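Local structure of NH(3)-dependent NAD(+) synthetase (Francisella tularensis subsp. holarctica LVS, 3FIU) at residues Q14-V17 / N18-S21. The protein is an NAD synthase-family protein of the HUP clan, with an alpha/beta core built on a parallel sheet. Numbering follows the deposited sequence.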
loop_
_atom_site.group_PDB
_atom_site.type_symbol
_atom_site.label_atom_id
_atom_site.label_comp_id
_atom_site.label_asym_id
_atom_site.label_seq_id
_atom_site.Cartn_x
_atom_site.Cartn_y
_atom_site.Cartn_z
ATOM N N GLN A 14 0.413 -22.927 18.058
ATOM C CA GLN A 14 1.560 -22.586 18.888
ATOM C C GLN A 14 2.746 -22.117 18.053
ATOM O O GLN A 14 3.462 -21.198 18.460
ATOM C CB GLN A 14 1.979 -23.749 19.796
ATOM C CG GLN A 14 3.014 -23.349 20.845
ATOM C CD GLN A 14 2.541 -22.168 21.691
ATOM O OE1 GLN A 14 1.503 -22.248 22.353
ATOM N NE2 GLN A 14 3.287 -21.060 21.652
ATOM N N LYS A 15 2.940 -22.734 16.890
ATOM C CA LYS A 15 4.019 -22.314 15.990
ATOM C C LYS A 15 3.810 -20.885 15.512
ATOM O O LYS A 15 4.733 -20.087 15.518
ATOM C CB LYS A 15 4.164 -23.264 14.818
ATOM C CG LYS A 15 4.994 -24.500 15.150
ATOM C CD LYS A 15 4.767 -25.612 14.143
ATOM C CE LYS A 15 5.515 -26.870 14.587
ATOM N NZ LYS A 15 4.730 -28.128 14.439
ATOM N N LEU A 16 2.574 -20.567 15.139
ATOM C CA LEU A 16 2.220 -19.242 14.661
ATOM C C LEU A 16 2.389 -18.183 15.747
ATOM O O LEU A 16 2.936 -17.099 15.497
ATOM C CB LEU A 16 0.786 -19.289 14.154
ATOM C CG LEU A 16 0.466 -18.633 12.822
ATOM C CD1 LEU A 16 1.666 -18.634 11.854
ATOM C CD2 LEU A 16 -0.767 -19.300 12.234
ATOM N N VAL A 17 1.951 -18.510 16.967
ATOM C CA VAL A 17 2.092 -17.612 18.119
ATOM C C VAL A 17 3.580 -17.316 18.409
ATOM O O VAL A 17 3.965 -16.161 18.647
ATOM C CB VAL A 17 1.372 -18.180 19.395
ATOM C CG1 VAL A 17 1.686 -17.332 20.605
ATOM C CG2 VAL A 17 -0.160 -18.235 19.188
ATOM N N ASN A 18 4.403 -18.360 18.385
ATOM C CA ASN A 18 5.847 -18.205 18.603
ATOM C C ASN A 18 6.463 -17.319 17.519
ATOM O O ASN A 18 7.215 -16.385 17.820
ATOM C CB ASN A 18 6.543 -19.567 18.609
ATOM C CG ASN A 18 6.219 -20.404 19.847
ATOM O OD1 ASN A 18 5.868 -19.875 20.904
ATOM N ND2 ASN A 18 6.349 -21.723 19.716
ATOM N N TRP A 19 6.090 -17.602 16.267
ATOM C CA TRP A 19 6.551 -16.832 15.109
ATOM C C TRP A 19 6.096 -15.367 15.164
ATOM O O TRP A 19 6.894 -14.451 14.933
ATOM C CB TRP A 19 6.109 -17.522 13.824
ATOM C CG TRP A 19 6.477 -16.785 12.556
ATOM C CD1 TRP A 19 7.689 -16.783 11.931
ATOM C CD2 TRP A 19 5.616 -15.945 11.773
ATOM N NE1 TRP A 19 7.640 -15.999 10.794
ATOM C CE2 TRP A 19 6.378 -15.475 10.675
ATOM C CE3 TRP A 19 4.269 -15.563 11.882
ATOM C CZ2 TRP A 19 5.846 -14.628 9.707
ATOM C CZ3 TRP A 19 3.732 -14.715 10.920
ATOM C CH2 TRP A 19 4.520 -14.268 9.833
ATOM N N LEU A 20 4.827 -15.134 15.475
ATOM C CA LEU A 20 4.352 -13.771 15.642
ATOM C C LEU A 20 5.154 -13.040 16.712
ATOM O O LEU A 20 5.607 -11.906 16.490
ATOM C CB LEU A 20 2.858 -13.730 15.977
ATOM C CG LEU A 20 1.893 -13.939 14.818
ATOM C CD1 LEU A 20 0.489 -14.143 15.366
ATOM C CD2 LEU A 20 1.942 -12.797 13.774
ATOM N N SER A 21 5.354 -13.700 17.856
ATOM C CA SER A 21 6.099 -13.105 18.950
ATOM C C SER A 21 7.528 -12.742 18.552
ATOM O O SER A 21 7.930 -11.600 18.715
ATOM C CB SER A 21 6.101 -14.004 20.195
ATOM O OG SER A 21 6.698 -13.276 21.244
#
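The carbonyl oxygen of Leu16 receives the shortest polar bond here, 2.7 Å from Leu20 N and nearly straight at 168°, and the CB and CG of Leu20 lie against that same oxygen. Three further i to i+4 bonds, from Asn18 N to Gln14 O, Trp19 N to Lys15 O and Ser21 N to Val17 O, complete a regular stretch of alpha-helix. On its outer face Gln14 and Asn18, one turn apart, repeat this spacing with their side chains. The Gln14 chain leaves with CG anti to the backbone N (chi1 -170°) and then bends at chi2, which brings its amide back towards that of Asn18. There NE2 gives a hydrogen bond of 2.9 Å to Asn18 OD1. OD1 lies nearly in the Gln14 amide plane, but NE2 stands above the Asn18 carbonyl plane, not on a lone pair, and the bond is bent. The two amide planes stand 45° apart. Round the helix, Leu16 and Trp19 point the same way side by side, and Leu16 CD1 meets the indole obliquely, 4.0 Å from Trp19 CE3. The helix is amphipathic here: Gln14, Lys15 and Asn18 are exposed, whereas Leu16, Val17 and Leu20 pack on Leu48 of helix 40-51. Trp19 and Leu20 reach Ile163, and Leu16 also touches Phe249 of the second subunit; helix 9-25, preceding strand 31-35 of the parallel sheet, thus meets both helix 40-51 and the partner chain.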